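PDB 6Q75: GH26A from Muricauda sp. MAR_2010_75, which probably hydrolyses beta-linked polysaccharides such as mannans, as a glycoside hydrolase of family 26. Local coordinates for residues A[214-222]-A[239-250]; A[272-282]-A[292-302]. All blocks are in the same frame, centred on the assembly; numbering follows the deposited sequence.

Contact 1: residues A[214-222]-A[239-250]; sequences LIWVWNANG and PGHKYVDILATD
W216 meets D245 through its backbone: the N-H of W216 runs almost straight (175°) into the anti lone pair of D245 OD2, 2.8 Å from W216 N. In return the carbonyl of W216 takes two N-H groups, those of D245 and I246, so W216 holds the start of the second strand by three hydrogen bonds, one of them to a side chain. OD2 also lies near the plane of the W216 indole, at its edge, while D245 OD1 is bonded to V24 N. I215 CG2 also touches D245 CB, at 3.7 Å, the two side chains crossing at about a right angle.

From here 217-221 and 246-250 run parallel, neighbouring strands of the (beta/alpha)8 barrel expected for family 26. W218, with CG anti to its backbone N (chi1 179°), lies along the face shared with L247 and T249. Its CB touches V244 CG1 at 3.6 Å, its CD1 meets P239 CD at 3.5 Å, and CE3 reaches L247 CD2 at 4.0 Å. The indole N-H is held by F237 O, and W198 of helix 194-208 packs edge-to-face against the ring.

V217, N219, A248 and D250 occupy the opposite face, where V217 CG1 rests on A248 CB at 3.7 Å. Beyond A248, N219 ND2 comes down on D250 OD1 from above the carboxylate plane at 2.8 Å, the amide and carboxylate 78° apart. R173 NE binds the amide oxygen of N219, which fixes which way the amide is flipped. The last backbone bond, G222 N to D250 O, is 3.2 Å long.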
loop_
_atom_site.group_PDB
_atom_site.type_symbol
_atom_site.label_atom_id
_atom_site.label_comp_id
_atom_site.label_asym_id
_atom_site.label_seq_id
_atom_site.Cartn_x
_atom_site.Cartn_y
_atom_site.Cartn_z
ATOM N N LEU A 214 8.397 -9.608 -1.407
ATOM C CA LEU A 214 7.370 -8.707 -0.893
ATOM C C LEU A 214 7.723 -8.198 0.500
ATOM O O LEU A 214 8.234 -8.945 1.340
ATOM C CB LEU A 214 6.010 -9.399 -0.848
ATOM C CG LEU A 214 5.616 -10.155 -2.126
ATOM C CD1 LEU A 214 4.277 -10.856 -1.958
ATOM C CD2 LEU A 214 5.550 -9.180 -3.290
ATOM N N ILE A 215 7.538 -6.893 0.702
ATOM C CA ILE A 215 7.512 -6.277 2.021
ATOM C C ILE A 215 6.048 -6.061 2.361
ATOM O O ILE A 215 5.332 -5.374 1.620
ATOM C CB ILE A 215 8.294 -4.949 2.030
ATOM C CG1 ILE A 215 9.801 -5.235 1.918
ATOM C CG2 ILE A 215 8.011 -4.147 3.301
ATOM C CD1 ILE A 215 10.606 -4.017 1.519
ATOM N N TRP A 216 5.583 -6.632 3.469
ATOM C CA TRP A 216 4.148 -6.663 3.728
ATOM C C TRP A 216 3.723 -5.404 4.461
ATOM O O TRP A 216 4.056 -5.213 5.636
ATOM C CB TRP A 216 3.749 -7.913 4.505
ATOM C CG TRP A 216 3.771 -9.115 3.589
ATOM C CD1 TRP A 216 4.871 -9.773 3.111
ATOM C CD2 TRP A 216 2.635 -9.717 2.951
ATOM N NE1 TRP A 216 4.481 -10.784 2.257
ATOM C CE2 TRP A 216 3.115 -10.763 2.142
ATOM C CE3 TRP A 216 1.258 -9.498 3.018
ATOM C CZ2 TRP A 216 2.266 -11.567 1.385
ATOM C CZ3 TRP A 216 0.418 -10.298 2.272
ATOM C CH2 TRP A 216 0.929 -11.340 1.477
ATOM N N VAL A 217 2.948 -4.565 3.776
ATOM C CA VAL A 217 2.529 -3.282 4.334
ATOM C C VAL A 217 1.066 -3.423 4.705
ATOM O O VAL A 217 0.205 -3.567 3.824
ATOM C CB VAL A 217 2.730 -2.118 3.362
ATOM C CG1 VAL A 217 2.329 -0.774 4.070
ATOM C CG2 VAL A 217 4.185 -2.066 2.866
ATOM N N TRP A 218 0.786 -3.359 6.008
ATOM C CA TRP A 218 -0.572 -3.374 6.533
ATOM C C TRP A 218 -1.037 -1.926 6.565
ATOM O O TRP A 218 -0.525 -1.142 7.357
ATOM C CB TRP A 218 -0.569 -4.006 7.925
ATOM C CG TRP A 218 -1.908 -4.092 8.634
ATOM C CD1 TRP A 218 -2.826 -5.123 8.573
ATOM C CD2 TRP A 218 -2.429 -3.149 9.567
ATOM N NE1 TRP A 218 -3.890 -4.858 9.405
ATOM C CE2 TRP A 218 -3.674 -3.649 10.022
ATOM C CE3 TRP A 218 -1.970 -1.915 10.059
ATOM C CZ2 TRP A 218 -4.463 -2.960 10.935
ATOM C CZ3 TRP A 218 -2.767 -1.232 10.971
ATOM C CH2 TRP A 218 -3.987 -1.756 11.402
ATOM N N ASN A 219 -1.980 -1.567 5.677
ATOM C CA ASN A 219 -2.299 -0.166 5.365
ATOM C C ASN A 219 -3.756 0.081 5.765
ATOM O O ASN A 219 -4.674 -0.303 5.034
ATOM C CB ASN A 219 -2.079 0.098 3.867
ATOM C CG ASN A 219 -2.034 1.595 3.494
ATOM O OD1 ASN A 219 -1.454 1.949 2.468
ATOM N ND2 ASN A 219 -2.649 2.464 4.312
ATOM N N ALA A 220 -3.963 0.749 6.897
ATOM C CA ALA A 220 -5.293 1.050 7.400
ATOM C C ALA A 220 -5.727 2.448 6.964
ATOM O O ALA A 220 -5.054 3.128 6.187
ATOM C CB ALA A 220 -5.315 0.913 8.924
ATOM N N ASN A 221 -6.891 2.869 7.453
ATOM C CA ASN A 221 -7.380 4.241 7.305
ATOM C C ASN A 221 -7.330 4.958 8.645
ATOM O O ASN A 221 -7.523 4.353 9.692
ATOM C CB ASN A 221 -8.830 4.245 6.800
ATOM C CG ASN A 221 -9.186 5.532 6.050
ATOM O OD1 ASN A 221 -8.977 5.616 4.846
ATOM N ND2 ASN A 221 -9.706 6.529 6.764
ATOM N N GLY A 222 -7.091 6.277 8.629
ATOM C CA GLY A 222 -7.292 7.027 9.846
ATOM C C GLY A 222 -8.677 6.785 10.433
ATOM O O GLY A 222 -9.686 6.825 9.715
ATOM N N PRO A 239 -3.133 -8.349 12.175
ATOM C CA PRO A 239 -2.998 -9.812 12.216
ATOM C C PRO A 239 -1.823 -10.320 13.043
ATOM O O PRO A 239 -1.636 -11.536 13.133
ATOM C CB PRO A 239 -2.805 -10.160 10.737
ATOM C CG PRO A 239 -2.043 -8.964 10.196
ATOM C CD PRO A 239 -2.621 -7.768 10.920
ATOM N N GLY A 240 -1.033 -9.447 13.628
ATOM C CA GLY A 240 0.111 -9.844 14.425
ATOM C C GLY A 240 1.413 -9.524 13.716
ATOM O O GLY A 240 1.491 -9.494 12.479
ATOM N N HIS A 241 2.474 -9.330 14.511
ATOM C CA HIS A 241 3.758 -8.907 13.963
ATOM C C HIS A 241 4.371 -9.956 13.050
ATOM O O HIS A 241 5.182 -9.614 12.185
ATOM C CB HIS A 241 4.724 -8.597 15.110
ATOM C CG HIS A 241 4.219 -7.528 16.025
ATOM N ND1 HIS A 241 3.835 -6.285 15.569
ATOM C CD2 HIS A 241 3.999 -7.526 17.361
ATOM C CE1 HIS A 241 3.418 -5.554 16.588
ATOM N NE2 HIS A 241 3.518 -6.281 17.689
ATOM N N LYS A 242 3.983 -11.221 13.198
ATOM C CA LYS A 242 4.555 -12.258 12.358
ATOM C C LYS A 242 4.214 -12.078 10.878
ATOM O O LYS A 242 4.924 -12.606 10.008
ATOM C CB LYS A 242 4.028 -13.596 12.888
ATOM C CG LYS A 242 4.157 -14.769 11.983
ATOM C CD LYS A 242 3.425 -15.953 12.556
ATOM C CE LYS A 242 3.774 -17.200 11.760
ATOM N NZ LYS A 242 4.187 -18.313 12.640
ATOM N N TYR A 243 3.167 -11.314 10.570
ATOM C CA TYR A 243 2.637 -11.217 9.217
ATOM C C TYR A 243 2.756 -9.828 8.615
ATOM O O TYR A 243 2.210 -9.600 7.525
ATOM C CB TYR A 243 1.154 -11.611 9.196
ATOM C CG TYR A 243 0.953 -13.048 9.614
ATOM C CD1 TYR A 243 1.290 -14.076 8.762
ATOM C CD2 TYR A 243 0.417 -13.364 10.853
ATOM C CE1 TYR A 243 1.121 -15.400 9.138
ATOM C CE2 TYR A 243 0.239 -14.686 11.230
ATOM C CZ TYR A 243 0.593 -15.694 10.372
ATOM O OH TYR A 243 0.428 -17.017 10.738
ATOM N N VAL A 244 3.421 -8.891 9.286
ATOM C CA VAL A 244 3.435 -7.494 8.839
ATOM C C VAL A 244 4.860 -6.956 8.968
ATOM O O VAL A 244 5.486 -7.119 10.019
ATOM C CB VAL A 244 2.458 -6.627 9.663
ATOM C CG1 VAL A 244 2.585 -5.148 9.253
ATOM C CG2 VAL A 244 1.001 -7.117 9.525
ATOM N N ASP A 245 5.375 -6.307 7.906
ATOM C CA ASP A 245 6.678 -5.637 7.937
ATOM C C ASP A 245 6.559 -4.159 8.299
ATOM O O ASP A 245 7.390 -3.632 9.045
ATOM C CB ASP A 245 7.366 -5.733 6.567
ATOM C CG ASP A 245 7.890 -7.143 6.252
ATOM O OD1 ASP A 245 8.714 -7.695 7.034
ATOM O OD2 ASP A 245 7.464 -7.699 5.213
ATOM N N ILE A 246 5.566 -3.481 7.745
ATOM C CA ILE A 246 5.431 -2.028 7.871
ATOM C C ILE A 246 3.962 -1.732 8.111
ATOM O O ILE A 246 3.097 -2.357 7.488
ATOM C CB ILE A 246 5.943 -1.333 6.597
ATOM C CG1 ILE A 246 7.426 -1.638 6.388
ATOM C CG2 ILE A 246 5.706 0.212 6.672
ATOM C CD1 ILE A 246 8.071 -0.782 5.367
ATOM N N LEU A 247 3.660 -0.761 8.987
ATOM C CA LEU A 247 2.282 -0.318 9.186
ATOM C C LEU A 247 2.071 1.039 8.532
ATOM O O LEU A 247 2.966 1.880 8.514
ATOM C CB LEU A 247 1.891 -0.251 10.677
ATOM C CG LEU A 247 1.831 -1.581 11.450
ATOM C CD1 LEU A 247 3.203 -2.152 11.742
ATOM C CD2 LEU A 247 0.994 -1.447 12.748
ATOM N N ALA A 248 0.921 1.213 7.902
ATOM C CA ALA A 248 0.685 2.440 7.173
ATOM C C ALA A 248 -0.751 2.869 7.387
ATOM O O ALA A 248 -1.614 2.079 7.778
ATOM C CB ALA A 248 0.950 2.275 5.671
ATOM N N THR A 249 -1.000 4.139 7.116
ATOM C CA THR A 249 -2.366 4.638 7.182
ATOM C C THR A 249 -2.572 5.681 6.092
ATOM O O THR A 249 -1.616 6.248 5.555
ATOM C CB THR A 249 -2.699 5.199 8.570
ATOM O OG1 THR A 249 -4.125 5.335 8.685
ATOM C CG2 THR A 249 -2.039 6.530 8.776
ATOM N N ASP A 250 -3.842 5.901 5.754
ATOM C CA ASP A 250 -4.258 6.828 4.710
ATOM C C ASP A 250 -4.850 8.055 5.380
ATOM O O ASP A 250 -5.749 7.926 6.222
ATOM C CB ASP A 250 -5.291 6.184 3.765
ATOM C CG ASP A 250 -4.690 5.028 2.953
ATOM O OD1 ASP A 250 -3.465 4.822 3.021
ATOM O OD2 ASP A 250 -5.425 4.342 2.243
HETATM O O HOH W 1 8.573 -9.707 4.178
#

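Contact 2: residues A[272-282]-A[292-302]; sequences PIALGEVGQLP and KWSWFMVWSNW
I273-V278 and W293-W299 run parallel, their axes 4.4 Å and 19° apart, joined by a few backbone hydrogen bonds, among them L275 N to W295 O, V278 N to M297 O and W299 N to V278 O. At the start, I273 O accepts twice from S294, from its N and from its hydroxyl, with OG 2.7 Å from I273 O. W293 is sandwiched: L275 CD2 sits over the centre of its six-membered ring, 3.5 Å from the centroid, while I273 CD1 covers the opposite face nearer the rim, 3.8 Å from W293 CE3. The indole N-H goes to Q290.

Helix 284-289 connects the two strands, making a beta-alpha-beta unit of the barrel wall. W295 has CG between its backbone N and carbonyl carbon (chi1 75°), which lays the indole across A274: the A274 methyl points almost squarely at the six-membered ring, CB 3.4 Å from its centroid. A water in the ring plane links W295 NE1 to G276 O. Next to L275, F296 receives L281 CD2 over its face, 3.4 Å from CE1, and the same methyl packs tightly on V298 CG2.

Near the C-terminal ends E277 and W299 extend side by side, carboxylate and indole planes 26° apart, with E277 OE2 3.4 Å from W299 CZ3. Y252 OH bonds E277 OE1 and a bound Tris molecule bonds OE2, while W299 stacks on H51 and lies close to a glycerol.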
loop_
_atom_site.group_PDB
_atom_site.type_symbol
_atom_site.label_atom_id
_atom_site.label_comp_id
_atom_site.label_asym_id
_atom_site.label_seq_id
_atom_site.Cartn_x
_atom_site.Cartn_y
_atom_site.Cartn_z
ATOM N N PRO A 272 8.460 -0.072 11.105
ATOM C CA PRO A 272 8.290 1.243 10.472
ATOM C C PRO A 272 6.821 1.544 10.222
ATOM O O PRO A 272 5.998 0.640 10.054
ATOM C CB PRO A 272 9.058 1.125 9.149
ATOM C CG PRO A 272 9.973 -0.122 9.327
ATOM C CD PRO A 272 9.228 -1.012 10.268
ATOM N N ILE A 273 6.501 2.838 10.211
ATOM C CA ILE A 273 5.176 3.283 9.805
ATOM C C ILE A 273 5.316 4.195 8.593
ATOM O O ILE A 273 6.388 4.754 8.324
ATOM C CB ILE A 273 4.410 3.999 10.940
ATOM C CG1 ILE A 273 5.128 5.279 11.351
ATOM C CG2 ILE A 273 4.179 3.086 12.125
ATOM C CD1 ILE A 273 4.346 6.070 12.371
ATOM N N ALA A 274 4.202 4.373 7.875
ATOM C CA ALA A 274 4.235 5.185 6.664
ATOM C C ALA A 274 2.857 5.766 6.403
ATOM O O ALA A 274 1.849 5.244 6.885
ATOM C CB ALA A 274 4.676 4.365 5.447
ATOM N N LEU A 275 2.827 6.834 5.607
ATOM C CA LEU A 275 1.571 7.406 5.115
ATOM C C LEU A 275 1.264 6.753 3.778
ATOM O O LEU A 275 1.761 7.177 2.732
ATOM C CB LEU A 275 1.671 8.930 4.990
ATOM C CG LEU A 275 1.827 9.678 6.310
ATOM C CD1 LEU A 275 2.419 11.103 6.082
ATOM C CD2 LEU A 275 0.532 9.693 7.062
ATOM N N GLY A 276 0.425 5.713 3.809
ATOM C CA GLY A 276 0.220 4.905 2.625
ATOM C C GLY A 276 -0.465 5.633 1.490
ATOM O O GLY A 276 -0.176 5.356 0.318
ATOM N N GLU A 277 -1.392 6.559 1.814
ATOM C CA GLU A 277 -1.991 7.471 0.855
ATOM C C GLU A 277 -2.196 8.792 1.561
ATOM O O GLU A 277 -2.567 8.810 2.732
ATOM C CB GLU A 277 -3.375 7.050 0.349
ATOM C CG GLU A 277 -3.426 5.697 -0.349
ATOM C CD GLU A 277 -4.827 5.314 -0.775
ATOM O OE1 GLU A 277 -5.697 6.212 -0.825
ATOM O OE2 GLU A 277 -5.029 4.110 -1.095
ATOM N N VAL A 278 -1.963 9.875 0.843
ATOM C CA VAL A 278 -2.312 11.205 1.335
ATOM C C VAL A 278 -2.919 12.007 0.202
ATOM O O VAL A 278 -2.713 11.726 -0.983
ATOM C CB VAL A 278 -1.127 12.003 1.933
ATOM C CG1 VAL A 278 -0.398 11.179 2.999
ATOM C CG2 VAL A 278 -0.183 12.493 0.838
ATOM N N GLY A 279 -3.671 13.035 0.589
ATOM C CA GLY A 279 -4.143 13.996 -0.388
ATOM C C GLY A 279 -3.349 15.276 -0.191
ATOM O O GLY A 279 -2.308 15.460 -0.819
ATOM N N GLN A 280 -3.823 16.143 0.694
ATOM C CA GLN A 280 -3.015 17.267 1.152
ATOM C C GLN A 280 -1.709 16.764 1.760
ATOM O O GLN A 280 -1.716 15.878 2.617
ATOM C CB GLN A 280 -3.775 18.070 2.214
ATOM C CG GLN A 280 -5.064 18.681 1.725
ATOM C CD GLN A 280 -5.709 19.546 2.799
ATOM O OE1 GLN A 280 -5.031 19.970 3.748
ATOM N NE2 GLN A 280 -7.016 19.804 2.662
ATOM N N LEU A 281 -0.595 17.329 1.309
ATOM C CA LEU A 281 0.714 16.876 1.775
ATOM C C LEU A 281 0.921 17.227 3.249
ATOM O O LEU A 281 0.342 18.202 3.741
ATOM C CB LEU A 281 1.816 17.517 0.940
ATOM C CG LEU A 281 2.003 16.898 -0.443
ATOM C CD1 LEU A 281 2.783 17.847 -1.340
ATOM C CD2 LEU A 281 2.761 15.596 -0.277
ATOM N N PRO A 282 1.764 16.475 3.964
ATOM C CA PRO A 282 2.147 16.879 5.331
ATOM C C PRO A 282 3.114 18.055 5.297
ATOM O O PRO A 282 4.185 17.974 4.688
ATOM C CB PRO A 282 2.817 15.624 5.901
ATOM C CG PRO A 282 3.309 14.857 4.684
ATOM C CD PRO A 282 2.318 15.156 3.571
ATOM N N LYS A 292 8.310 9.829 12.520
ATOM C CA LYS A 292 8.414 8.406 12.218
ATOM C C LYS A 292 7.799 8.024 10.872
ATOM O O LYS A 292 8.019 6.900 10.407
ATOM C CB LYS A 292 7.767 7.604 13.349
ATOM C CG LYS A 292 8.622 7.529 14.619
ATOM C CD LYS A 292 7.877 6.812 15.727
ATOM C CE LYS A 292 8.510 7.067 17.091
ATOM N NZ LYS A 292 9.709 6.262 17.304
ATOM N N TRP A 293 7.021 8.894 10.227
ATOM C CA TRP A 293 6.491 8.533 8.914
ATOM C C TRP A 293 7.650 8.293 7.949
ATOM O O TRP A 293 8.506 9.158 7.768
ATOM C CB TRP A 293 5.564 9.624 8.370
ATOM C CG TRP A 293 4.338 9.907 9.178
ATOM C CD1 TRP A 293 3.990 11.119 9.737
ATOM C CD2 TRP A 293 3.242 9.014 9.457
ATOM N NE1 TRP A 293 2.762 11.019 10.356
ATOM C CE2 TRP A 293 2.290 9.739 10.206
ATOM C CE3 TRP A 293 2.987 7.660 9.168
ATOM C CZ2 TRP A 293 1.102 9.172 10.665
ATOM C CZ3 TRP A 293 1.800 7.103 9.621
ATOM C CH2 TRP A 293 0.873 7.855 10.361
ATOM N N SER A 294 7.668 7.110 7.321
ATOM C CA SER A 294 8.794 6.726 6.479
ATOM C C SER A 294 8.624 7.123 5.033
ATOM O O SER A 294 9.628 7.294 4.341
ATOM C CB SER A 294 9.010 5.208 6.525
ATOM O OG SER A 294 9.072 4.775 7.863
ATOM N N TRP A 295 7.389 7.214 4.549
ATOM C CA TRP A 295 7.119 7.747 3.223
ATOM C C TRP A 295 5.708 8.303 3.235
ATOM O O TRP A 295 4.934 8.074 4.167
ATOM C CB TRP A 295 7.320 6.703 2.087
ATOM C CG TRP A 295 6.255 5.651 1.943
ATOM C CD1 TRP A 295 5.029 5.772 1.304
ATOM C CD2 TRP A 295 6.337 4.290 2.402
ATOM N NE1 TRP A 295 4.351 4.555 1.365
ATOM C CE2 TRP A 295 5.130 3.645 2.041
ATOM C CE3 TRP A 295 7.310 3.560 3.098
ATOM C CZ2 TRP A 295 4.872 2.289 2.346
ATOM C CZ3 TRP A 295 7.041 2.211 3.424
ATOM C CH2 TRP A 295 5.835 1.598 3.030
ATOM N N PHE A 296 5.405 9.099 2.215
ATOM C CA PHE A 296 4.036 9.472 1.908
ATOM C C PHE A 296 3.806 9.141 0.446
ATOM O O PHE A 296 4.757 9.121 -0.334
ATOM C CB PHE A 296 3.775 10.972 2.189
ATOM C CG PHE A 296 4.586 11.910 1.342
ATOM C CD1 PHE A 296 4.244 12.171 0.011
ATOM C CD2 PHE A 296 5.648 12.613 1.896
ATOM C CE1 PHE A 296 4.980 13.088 -0.760
ATOM C CE2 PHE A 296 6.391 13.515 1.131
ATOM C CZ PHE A 296 6.052 13.761 -0.196
ATOM N N MET A 297 2.541 8.887 0.070
ATOM C CA MET A 297 2.213 8.626 -1.330
ATOM C C MET A 297 0.972 9.428 -1.695
ATOM O O MET A 297 -0.128 9.101 -1.245
ATOM C CB MET A 297 1.972 7.123 -1.580
ATOM C CG MET A 297 1.870 6.854 -3.068
ATOM S SD MET A 297 1.363 5.182 -3.522
ATOM C CE MET A 297 -0.292 5.122 -2.823
ATOM N N VAL A 298 1.145 10.485 -2.495
ATOM C CA VAL A 298 0.007 11.293 -2.916
ATOM C C VAL A 298 -0.849 10.527 -3.913
ATOM O O VAL A 298 -0.337 9.799 -4.780
ATOM C CB VAL A 298 0.491 12.628 -3.498
ATOM C CG1 VAL A 298 -0.685 13.447 -3.992
ATOM C CG2 VAL A 298 1.229 13.381 -2.442
ATOM N N TRP A 299 -2.164 10.663 -3.778
ATOM C CA TRP A 299 -3.104 9.900 -4.598
ATOM C C TRP A 299 -3.313 10.599 -5.934
ATOM O O TRP A 299 -4.055 11.571 -6.016
ATOM C CB TRP A 299 -4.433 9.742 -3.875
ATOM C CG TRP A 299 -5.338 8.788 -4.627
ATOM C CD1 TRP A 299 -6.362 9.111 -5.463
ATOM C CD2 TRP A 299 -5.224 7.357 -4.659
ATOM N NE1 TRP A 299 -6.936 7.963 -5.973
ATOM C CE2 TRP A 299 -6.247 6.875 -5.500
ATOM C CE3 TRP A 299 -4.378 6.435 -4.025
ATOM C CZ2 TRP A 299 -6.435 5.501 -5.746
ATOM C CZ3 TRP A 299 -4.568 5.085 -4.267
ATOM C CH2 TRP A 299 -5.588 4.631 -5.123
ATOM N N SER A 300 -2.696 10.082 -6.996
ATOM C CA SER A 300 -2.940 10.594 -8.348
ATOM C C SER A 300 -3.071 12.106 -8.452
ATOM O O SER A 300 -2.127 12.822 -8.118
ATOM C CB SER A 300 -4.168 9.912 -8.930
ATOM O OG SER A 300 -3.869 8.502 -9.023
ATOM N N ASN A 301 -4.205 12.615 -8.956
ATOM C CA ASN A 301 -4.229 14.054 -9.236
ATOM C C ASN A 301 -4.474 14.895 -7.998
ATOM O O ASN A 301 -4.591 16.122 -8.129
ATOM C CB ASN A 301 -5.271 14.423 -10.312
ATOM C CG ASN A 301 -4.957 15.778 -10.989
ATOM O OD1 ASN A 301 -3.801 16.069 -11.294
ATOM N ND2 ASN A 301 -5.986 16.605 -11.205
ATOM N N TRP A 302 -4.532 14.301 -6.802
ATOM C CA TRP A 302 -4.522 15.133 -5.600
ATOM C C TRP A 302 -3.225 15.927 -5.503
ATOM O O TRP A 302 -3.176 16.943 -4.797
ATOM C CB TRP A 302 -4.741 14.274 -4.355
ATOM C CG TRP A 302 -6.186 14.025 -3.977
ATOM C CD1 TRP A 302 -6.804 14.413 -2.825
ATOM C CD2 TRP A 302 -7.191 13.331 -4.749
ATOM N NE1 TRP A 302 -8.119 14.015 -2.822
ATOM C CE2 TRP A 302 -8.384 13.346 -3.992
ATOM C CE3 TRP A 302 -7.197 12.715 -6.003
ATOM C CZ2 TRP A 302 -9.568 12.758 -4.447
ATOM C CZ3 TRP A 302 -8.368 12.130 -6.453
ATOM C CH2 TRP A 302 -9.539 12.159 -5.677
HETATM O O HOH W 2 8.775 4.450 11.154
HETATM O O HOH W 3 2.008 3.837 -0.333
#

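Overall arrangement
Contact 1 closes before contact 2 opens along the chain, and their centres lie about 14 Å apart in the same curled parallel sheet. Strands 246-251 and 273-278 are neighbours in it, so the order across the barrel wall is 214-221, 246-251, 273-278, 293-299. Probable hydrogen bonds join the contacts directly, L247 N to P272 O and T249 O to G276 N, and A248 packs against A274. Helix 258-268 links the middle strands. At the C-terminal ends D250 and E277 both approach the bound Tris, which probably marks the active-site pocket that barrels of this family carry at that end.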